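Local coordinates for alpha-galactosidase (Umbelopsis vinacea, PDB 3A5V), which hydrolyses terminal alpha-galactosyl residues as a tetrameric glycoside hydrolase of family 27, with a beta/alpha-barrel domain and a C-terminal beta domain, at residues 293-303 / 314-324; 341-352 / 389-397. All coordinates share one frame; numbering follows the deposited sequence.

Contact 1. Residues 293-303 / 314-324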
# COMPACT_ATOMS: atom_id res chain seq x y z
N VAL A 293 13.87 -30.30 -17.40
CA VAL A 293 14.25 -29.20 -16.49
C VAL A 293 13.08 -28.84 -15.57
O VAL A 293 13.24 -28.72 -14.36
CB VAL A 293 14.75 -27.93 -17.27
CG1 VAL A 293 14.82 -26.70 -16.33
CG2 VAL A 293 16.10 -28.21 -17.93
N ASN A 294 11.89 -28.68 -16.17
CA ASN A 294 10.67 -28.37 -15.42
C ASN A 294 10.34 -29.48 -14.41
O ASN A 294 9.93 -29.22 -13.28
CB ASN A 294 9.49 -28.14 -16.40
CG ASN A 294 8.17 -27.79 -15.68
OD1 ASN A 294 7.29 -28.64 -15.54
ND2 ASN A 294 8.03 -26.53 -15.24
N GLN A 295 10.60 -30.72 -14.83
CA GLN A 295 10.23 -31.90 -14.05
C GLN A 295 11.39 -32.40 -13.18
O GLN A 295 11.32 -33.49 -12.60
CB GLN A 295 9.76 -33.01 -15.00
CG GLN A 295 8.49 -32.61 -15.77
CD GLN A 295 7.28 -32.46 -14.84
OE1 GLN A 295 6.84 -33.44 -14.24
NE2 GLN A 295 6.75 -31.23 -14.72
N ASP A 296 12.45 -31.60 -13.08
CA ASP A 296 13.66 -32.00 -12.33
C ASP A 296 13.41 -32.35 -10.85
O ASP A 296 12.70 -31.64 -10.14
CB ASP A 296 14.74 -30.91 -12.42
CG ASP A 296 15.99 -31.29 -11.67
OD1 ASP A 296 16.79 -32.09 -12.21
OD2 ASP A 296 16.16 -30.82 -10.52
N SER A 297 14.04 -33.43 -10.39
CA SER A 297 13.84 -33.94 -9.02
C SER A 297 14.31 -33.04 -7.88
O SER A 297 13.91 -33.24 -6.73
CB SER A 297 14.47 -35.35 -8.88
OG SER A 297 15.87 -35.26 -9.05
N SER A 298 15.14 -32.04 -8.16
CA SER A 298 15.50 -31.06 -7.14
C SER A 298 14.42 -30.01 -6.89
O SER A 298 14.51 -29.26 -5.92
CB SER A 298 16.84 -30.38 -7.46
OG SER A 298 17.87 -31.35 -7.46
N PHE A 299 13.41 -29.93 -7.77
CA PHE A 299 12.22 -29.08 -7.52
C PHE A 299 12.52 -27.60 -7.25
O PHE A 299 11.76 -26.94 -6.53
CB PHE A 299 11.44 -29.60 -6.30
CG PHE A 299 11.06 -31.03 -6.42
CD1 PHE A 299 10.53 -31.52 -7.58
CD2 PHE A 299 11.26 -31.88 -5.38
CE1 PHE A 299 10.22 -32.81 -7.67
CE2 PHE A 299 10.93 -33.15 -5.50
CZ PHE A 299 10.41 -33.61 -6.64
N SER A 300 13.58 -27.08 -7.85
CA SER A 300 14.05 -25.73 -7.55
C SER A 300 13.89 -24.83 -8.78
O SER A 300 14.43 -25.16 -9.83
CB SER A 300 15.54 -25.82 -7.18
OG SER A 300 15.98 -24.60 -6.64
N PRO A 301 13.17 -23.70 -8.65
CA PRO A 301 13.18 -22.73 -9.75
C PRO A 301 14.58 -22.16 -9.98
O PRO A 301 15.37 -22.02 -9.03
CB PRO A 301 12.25 -21.60 -9.25
CG PRO A 301 11.39 -22.22 -8.22
CD PRO A 301 12.29 -23.26 -7.54
N ALA A 302 14.88 -21.80 -11.23
CA ALA A 302 16.11 -21.04 -11.50
C ALA A 302 15.94 -19.63 -10.94
O ALA A 302 14.82 -19.10 -10.94
CB ALA A 302 16.42 -21.01 -13.02
N ASN A 303 17.03 -19.03 -10.45
CA ASN A 303 17.02 -17.66 -9.91
C ASN A 303 17.54 -16.65 -10.92
O ASN A 303 18.45 -16.98 -11.68
CB ASN A 303 17.90 -17.57 -8.64
CG ASN A 303 17.48 -18.57 -7.58
OD1 ASN A 303 18.27 -19.42 -7.12
ND2 ASN A 303 16.23 -18.50 -7.20
N PHE A 314 19.79 -16.25 -15.72
CA PHE A 314 19.16 -17.14 -14.74
C PHE A 314 20.06 -18.34 -14.49
O PHE A 314 20.76 -18.82 -15.40
CB PHE A 314 17.80 -17.65 -15.25
CG PHE A 314 16.74 -16.57 -15.38
CD1 PHE A 314 16.75 -15.69 -16.47
CD2 PHE A 314 15.71 -16.47 -14.44
CE1 PHE A 314 15.75 -14.70 -16.60
CE2 PHE A 314 14.72 -15.50 -14.56
CZ PHE A 314 14.74 -14.61 -15.65
N SER A 315 20.02 -18.83 -13.25
CA SER A 315 20.83 -19.98 -12.85
C SER A 315 20.11 -20.74 -11.76
O SER A 315 19.63 -20.14 -10.79
CB SER A 315 22.19 -19.49 -12.32
OG SER A 315 22.95 -20.57 -11.82
N GLY A 316 20.05 -22.08 -11.89
CA GLY A 316 19.41 -22.91 -10.88
C GLY A 316 19.98 -24.31 -10.79
O GLY A 316 20.52 -24.82 -11.74
N ASN A 317 19.86 -24.93 -9.63
CA ASN A 317 20.29 -26.33 -9.50
C ASN A 317 19.34 -27.33 -10.13
O ASN A 317 18.10 -27.16 -10.08
CB ASN A 317 20.39 -26.72 -8.02
CG ASN A 317 21.26 -25.78 -7.23
OD1 ASN A 317 20.75 -24.96 -6.47
ND2 ASN A 317 22.57 -25.88 -7.40
N LEU A 318 19.94 -28.38 -10.68
CA LEU A 318 19.25 -29.56 -11.17
C LEU A 318 19.84 -30.79 -10.45
O LEU A 318 20.77 -30.65 -9.65
CB LEU A 318 19.42 -29.69 -12.69
CG LEU A 318 18.91 -28.55 -13.59
CD1 LEU A 318 19.33 -28.79 -15.04
CD2 LEU A 318 17.39 -28.38 -13.48
N ALA A 319 19.28 -31.97 -10.72
CA ALA A 319 19.67 -33.19 -9.99
C ALA A 319 21.14 -33.55 -10.26
O ALA A 319 21.72 -33.12 -11.27
CB ALA A 319 18.74 -34.35 -10.40
N ASN A 320 21.75 -34.30 -9.35
CA ASN A 320 23.11 -34.85 -9.57
C ASN A 320 24.18 -33.79 -9.82
O ASN A 320 25.06 -33.94 -10.69
CB ASN A 320 23.09 -35.86 -10.72
CG ASN A 320 22.01 -36.90 -10.54
OD1 ASN A 320 21.24 -37.17 -11.47
ND2 ASN A 320 21.91 -37.46 -9.34
N ASN A 321 24.08 -32.72 -9.04
CA ASN A 321 25.07 -31.64 -9.05
C ASN A 321 25.18 -30.92 -10.41
O ASN A 321 26.23 -30.38 -10.74
CB ASN A 321 26.43 -32.20 -8.59
CG ASN A 321 27.30 -31.16 -7.94
OD1 ASN A 321 26.81 -30.21 -7.33
ND2 ASN A 321 28.62 -31.34 -8.05
N THR A 322 24.11 -30.92 -11.20
CA THR A 322 24.13 -30.19 -12.47
C THR A 322 23.43 -28.84 -12.29
O THR A 322 22.84 -28.58 -11.23
CB THR A 322 23.55 -31.02 -13.64
OG1 THR A 322 22.17 -31.32 -13.37
CG2 THR A 322 24.35 -32.35 -13.83
N GLN A 323 23.52 -27.97 -13.30
CA GLN A 323 23.00 -26.59 -13.19
C GLN A 323 22.30 -26.21 -14.47
O GLN A 323 22.79 -26.51 -15.56
CB GLN A 323 24.14 -25.60 -12.95
CG GLN A 323 23.73 -24.21 -12.36
CD GLN A 323 23.45 -24.26 -10.86
OE1 GLN A 323 23.61 -25.30 -10.22
NE2 GLN A 323 22.99 -23.15 -10.30
N VAL A 324 21.16 -25.53 -14.34
CA VAL A 324 20.55 -24.92 -15.53
C VAL A 324 20.99 -23.45 -15.58
O VAL A 324 21.05 -22.78 -14.55
CB VAL A 324 18.99 -25.10 -15.58
CG1 VAL A 324 18.30 -24.33 -14.45
CG2 VAL A 324 18.44 -24.65 -16.96
O HOH W 1 15.50 -28.29 -10.07
O HOH W 2 20.18 -30.45 -6.58
O HOH W 3 16.77 -24.79 -11.23
O HOH W 4 17.69 -23.28 -8.02
O HOH W 5 20.95 -19.80 -8.38
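The linker from the catalytic barrel to the C-terminal beta domain runs antiparallel beside strand 311-318 of the hairpin that this strand forms with 322-329, and Asp296 meets the hairpin at the first residue of its type I' turn, Ala319 to Thr322. Asp296 OD1 takes the backbone N-H of Ala319 at 2.9 Å, on its syn side and close to the carboxylate plane. The other oxygen, OD2, is met from above that plane by Ser298 N at 2.8 Å, closing an Asx turn. With CG anti to the backbone N (chi1 -179°), the carboxylate crosses Leu318 at a slant, Asp296 CG 3.7 Å from Leu318 CD2. With an alanine here, Ala319 N would probably lose its carboxylate acceptor and Ser298 N the bond that closes the Asx turn. Beyond, the linker enters the sheet: Asn303 and Ser315 form an antiparallel hydrogen-bonded pair, Asn303 N to Ser315 O 2.8 Å and Ser315 N to Asn303 O 2.9 Å, so strand 303-308 begins beside 311-318 as the outermost strand of the sheet within this chain. Between these two grips water takes over, one molecule joining Ser300 N and Asp296 OD2 to Asn317 O. Apolar contacts are made by Val293 CG1 on Leu318 CD2 (4.2 Å) and by Ala302 CB on Val324 CG1 (4.1 Å).

Contact 2. Residues 341-352 / 389-397. With NAG (2-acetamido-2-deoxy-beta-D-glucopyranose), chain D; NAG (2-acetamido-2-deoxy-beta-D-glucopyranose), chain B.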
# COMPACT_ATOMS: atom_id res chain seq x y z
N TRP A 341 31.41 -18.03 -14.16
CA TRP A 341 31.23 -19.06 -13.14
C TRP A 341 30.88 -18.41 -11.81
O TRP A 341 30.05 -18.94 -11.05
CB TRP A 341 32.52 -19.89 -13.01
CG TRP A 341 32.77 -21.02 -14.05
CD1 TRP A 341 33.56 -22.14 -13.86
CD2 TRP A 341 32.25 -21.13 -15.40
NE1 TRP A 341 33.57 -22.92 -15.00
CE2 TRP A 341 32.77 -22.33 -15.95
CE3 TRP A 341 31.40 -20.34 -16.20
CZ2 TRP A 341 32.46 -22.76 -17.26
CZ3 TRP A 341 31.08 -20.76 -17.49
CH2 TRP A 341 31.62 -21.96 -18.01
N ASP A 342 31.49 -17.25 -11.50
CA ASP A 342 31.20 -16.58 -10.23
C ASP A 342 29.73 -16.10 -10.17
O ASP A 342 29.15 -16.05 -9.09
CB ASP A 342 32.16 -15.43 -9.93
CG ASP A 342 33.55 -15.92 -9.53
OD1 ASP A 342 33.72 -17.13 -9.22
OD2 ASP A 342 34.47 -15.09 -9.52
N ASP A 343 29.17 -15.73 -11.31
CA ASP A 343 27.75 -15.34 -11.34
C ASP A 343 26.83 -16.56 -11.29
O ASP A 343 25.86 -16.55 -10.53
CB ASP A 343 27.44 -14.50 -12.56
CG ASP A 343 27.91 -13.05 -12.40
OD1 ASP A 343 28.03 -12.56 -11.25
OD2 ASP A 343 28.14 -12.42 -13.43
N ILE A 344 27.13 -17.58 -12.08
CA ILE A 344 26.31 -18.81 -12.11
C ILE A 344 26.14 -19.42 -10.71
O ILE A 344 25.03 -19.85 -10.34
CB ILE A 344 26.86 -19.85 -13.13
CG1 ILE A 344 26.71 -19.29 -14.56
CG2 ILE A 344 26.13 -21.22 -13.01
CD1 ILE A 344 27.61 -19.99 -15.63
N TRP A 345 27.24 -19.44 -9.94
CA TRP A 345 27.22 -19.93 -8.55
C TRP A 345 27.42 -18.80 -7.51
O TRP A 345 28.06 -19.00 -6.46
CB TRP A 345 28.26 -21.07 -8.37
CG TRP A 345 27.84 -22.31 -9.13
CD1 TRP A 345 26.91 -23.23 -8.73
CD2 TRP A 345 28.31 -22.74 -10.41
NE1 TRP A 345 26.78 -24.21 -9.68
CE2 TRP A 345 27.62 -23.94 -10.72
CE3 TRP A 345 29.24 -22.23 -11.33
CZ2 TRP A 345 27.83 -24.64 -11.91
CZ3 TRP A 345 29.45 -22.92 -12.52
CH2 TRP A 345 28.75 -24.12 -12.80
N VAL A 346 26.83 -17.63 -7.78
CA VAL A 346 26.97 -16.48 -6.87
C VAL A 346 26.65 -16.79 -5.40
O VAL A 346 27.37 -16.33 -4.51
CB VAL A 346 26.17 -15.20 -7.37
CG1 VAL A 346 24.65 -15.47 -7.49
CG2 VAL A 346 26.47 -13.97 -6.48
N TYR A 347 25.59 -17.56 -5.13
CA TYR A 347 25.17 -17.80 -3.74
C TYR A 347 26.16 -18.70 -3.00
O TYR A 347 26.14 -18.76 -1.76
CB TYR A 347 23.73 -18.31 -3.67
CG TYR A 347 22.77 -17.37 -4.41
CD1 TYR A 347 22.68 -16.02 -4.06
CD2 TYR A 347 22.00 -17.84 -5.48
CE1 TYR A 347 21.84 -15.15 -4.76
CE2 TYR A 347 21.13 -16.99 -6.16
CZ TYR A 347 21.07 -15.65 -5.80
OH TYR A 347 20.22 -14.82 -6.49
N ASN A 348 27.03 -19.37 -3.75
CA ASN A 348 28.10 -20.19 -3.16
C ASN A 348 29.40 -19.45 -2.90
O ASN A 348 30.31 -20.03 -2.31
CB ASN A 348 28.38 -21.42 -4.01
CG ASN A 348 27.21 -22.38 -4.07
OD1 ASN A 348 26.46 -22.40 -5.06
ND2 ASN A 348 27.05 -23.18 -3.04
N LEU A 349 29.53 -18.20 -3.35
CA LEU A 349 30.79 -17.47 -3.16
C LEU A 349 31.15 -17.38 -1.66
O LEU A 349 30.25 -17.21 -0.82
CB LEU A 349 30.71 -16.08 -3.79
CG LEU A 349 30.69 -16.06 -5.32
CD1 LEU A 349 30.33 -14.67 -5.81
CD2 LEU A 349 32.04 -16.53 -5.91
N PRO A 350 32.45 -17.48 -1.32
CA PRO A 350 33.63 -17.53 -2.18
C PRO A 350 34.02 -18.95 -2.65
O PRO A 350 35.07 -19.10 -3.29
CB PRO A 350 34.71 -16.99 -1.25
CG PRO A 350 34.35 -17.65 0.07
CD PRO A 350 32.83 -17.53 0.11
N ASN A 351 33.20 -19.95 -2.34
CA ASN A 351 33.52 -21.36 -2.58
C ASN A 351 33.23 -21.81 -4.01
O ASN A 351 32.47 -22.74 -4.25
CB ASN A 351 32.79 -22.24 -1.56
CG ASN A 351 33.01 -21.75 -0.13
OD1 ASN A 351 32.06 -21.38 0.56
ND2 ASN A 351 34.26 -21.67 0.28
N VAL A 352 33.84 -21.11 -4.96
CA VAL A 352 33.64 -21.38 -6.37
C VAL A 352 35.00 -21.38 -7.03
O VAL A 352 35.80 -20.46 -6.82
CB VAL A 352 32.70 -20.33 -7.06
CG1 VAL A 352 32.59 -20.60 -8.59
CG2 VAL A 352 31.30 -20.30 -6.38
N LYS A 389 22.65 -26.59 -19.95
CA LYS A 389 22.88 -27.45 -18.79
C LYS A 389 24.37 -27.67 -18.58
O LYS A 389 25.08 -28.13 -19.48
CB LYS A 389 22.16 -28.79 -18.96
CG LYS A 389 22.30 -29.71 -17.72
CD LYS A 389 21.63 -31.05 -17.98
CE LYS A 389 21.81 -32.01 -16.80
NZ LYS A 389 21.11 -33.28 -17.11
N PHE A 390 24.83 -27.33 -17.38
CA PHE A 390 26.21 -27.57 -16.96
C PHE A 390 26.24 -28.95 -16.33
O PHE A 390 25.46 -29.23 -15.41
CB PHE A 390 26.67 -26.50 -15.95
CG PHE A 390 27.10 -25.20 -16.59
CD1 PHE A 390 26.18 -24.42 -17.30
CD2 PHE A 390 28.41 -24.76 -16.48
CE1 PHE A 390 26.58 -23.19 -17.92
CE2 PHE A 390 28.82 -23.56 -17.07
CZ PHE A 390 27.91 -22.77 -17.80
N MET A 391 27.13 -29.82 -16.83
CA MET A 391 27.11 -31.23 -16.45
C MET A 391 27.82 -31.51 -15.13
O MET A 391 27.82 -32.63 -14.62
CB MET A 391 27.68 -32.10 -17.59
CG MET A 391 26.93 -31.95 -18.90
SD MET A 391 25.17 -32.42 -18.83
CE MET A 391 25.35 -34.20 -18.74
N ASP A 392 28.40 -30.46 -14.56
CA ASP A 392 29.02 -30.51 -13.25
C ASP A 392 28.95 -29.11 -12.65
O ASP A 392 28.47 -28.16 -13.29
CB ASP A 392 30.48 -31.00 -13.35
CG ASP A 392 30.96 -31.74 -12.08
OD1 ASP A 392 30.45 -31.48 -10.96
OD2 ASP A 392 31.86 -32.60 -12.19
N SER A 393 29.41 -28.99 -11.41
CA SER A 393 29.37 -27.75 -10.65
C SER A 393 30.78 -27.23 -10.42
O SER A 393 31.73 -28.01 -10.27
CB SER A 393 28.71 -28.02 -9.30
OG SER A 393 28.77 -26.88 -8.47
N ALA A 394 30.93 -25.91 -10.36
CA ALA A 394 32.20 -25.29 -9.95
C ALA A 394 32.32 -25.09 -8.44
O ALA A 394 33.32 -24.56 -7.96
CB ALA A 394 32.43 -23.96 -10.69
N THR A 395 31.32 -25.52 -7.67
CA THR A 395 31.29 -25.27 -6.23
C THR A 395 32.38 -26.10 -5.53
O THR A 395 32.53 -27.29 -5.82
CB THR A 395 29.89 -25.53 -5.62
OG1 THR A 395 28.94 -24.58 -6.16
CG2 THR A 395 29.91 -25.42 -4.09
N SER A 396 33.15 -25.45 -4.65
CA SER A 396 34.17 -26.10 -3.83
C SER A 396 33.59 -26.47 -2.47
O SER A 396 32.84 -25.69 -1.87
CB SER A 396 35.36 -25.15 -3.60
OG SER A 396 36.13 -24.92 -4.78
N SER A 397 33.95 -27.65 -1.98
CA SER A 397 33.63 -28.04 -0.59
C SER A 397 34.06 -26.99 0.45
O SER A 397 35.08 -26.30 0.32
CB SER A 397 34.26 -29.39 -0.26
OG SER A 397 33.74 -30.40 -1.12
OXT SER A 397 33.36 -26.80 1.45
C1 NAG D . 34.67 -34.36 -14.51
C2 NAG D . 33.78 -35.40 -13.82
C3 NAG D . 34.18 -35.63 -12.36
C4 NAG D . 35.70 -35.68 -12.13
C5 NAG D . 36.43 -34.60 -12.96
C6 NAG D . 37.95 -34.72 -12.86
C7 NAG D . 31.50 -35.57 -14.69
C8 NAG D . 30.08 -35.06 -14.59
N2 NAG D . 32.37 -35.04 -13.84
O3 NAG D . 33.56 -36.82 -11.91
O4 NAG D . 35.97 -35.48 -10.76
O5 NAG D . 36.03 -34.68 -14.32
O6 NAG D . 38.40 -35.79 -13.68
O7 NAG D . 31.79 -36.42 -15.53
C1 NAG B . 34.85 -31.65 -19.06
C2 NAG B . 36.15 -32.09 -18.36
C3 NAG B . 35.91 -33.33 -17.49
C4 NAG B . 34.74 -33.09 -16.53
C5 NAG B . 33.52 -32.55 -17.29
C6 NAG B . 32.38 -32.20 -16.33
C7 NAG B . 38.41 -31.78 -19.22
C8 NAG B . 39.34 -31.96 -20.39
N2 NAG B . 37.21 -32.35 -19.33
O3 NAG B . 37.07 -33.65 -16.75
O4 NAG B . 34.36 -34.32 -15.92
O5 NAG B . 33.88 -31.42 -18.05
O6 NAG B . 31.22 -31.85 -17.05
O7 NAG B . 38.77 -31.15 -18.22
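The Trp345 indole is covered on one face by the backbone and side chains of 393-394 and on the opposite face by Ile344 CG2. Ala394 CB makes a CH-pi contact over the six-membered ring, 4.0 Å from its centroid, and Ser393 OG lies above the same face toward the rim. Phe390 meets both tryptophans; its CE2 and Trp345 CZ3 lie over the same face of Trp341, both offset toward the rim. The Phe390 edge points at that face in a T-shaped pair, planes at 77°, with Phe390 CE2 3.4 Å from Trp341 CH2; the Phe390 face receives the edge of Trp345 in an offset edge-to-face pair, planes at 86°. The Ile344 and Phe390 side chains come from opposite directions, Ile344 CD1 3.5 Å from Phe390 CZ. Phe390 CG lies anti to its carbonyl carbon (chi1 -80°), which carries the ring off strand 384-390 into this aromatic cluster. Past the cluster Ser393 OG accepts the N-H of Thr395 at 3.0 Å, an ST turn that shapes the tail over Trp345. The tail is held by the backbone: Ser396 N gives a nearly straight bond to Asn351 O, 2.8 Å, from above the carbonyl plane, Asn351 being the centre of an inverse gamma turn. Asp392 OD2 accepts from N2 of the chain D N-acetylglucosamine of an attached glycan at 3.0 Å. Trp341 NE1 is hydrogen-bonded to Arg356 O. Helix 341-344 and the residues after it touch the C-terminal tail and strand 322-329, where Val325 meets Ile344 and Phe390, while Ile358 of strand 358-362 touches Trp345 and Phe390.

In the fold
Following the chain from the N terminus, after helix 288-294, the last helix before the antiparallel sheet, contact 1 closes the short excursion through strand 303-308 by setting the linker on hairpin 311-318/322-329. The chain passes through strand 335-340 into helix 341-344, where contact 2 opens; its loop of 36 residues closes when strand 384-390 leads into the C-terminal tail. The contacts are in series, neither nested nor crossed, centres about 13 Å apart. Ser315 OG probably bonds Ile344 O, and Gln323 O probably accepts from Phe390 N, since strands 322-329 and 384-390 are neighbours. Contact 1 joins the segment after helix 288-294 to the hairpin; contact 2 joins helix 341-344 to the tail, on the same sheet.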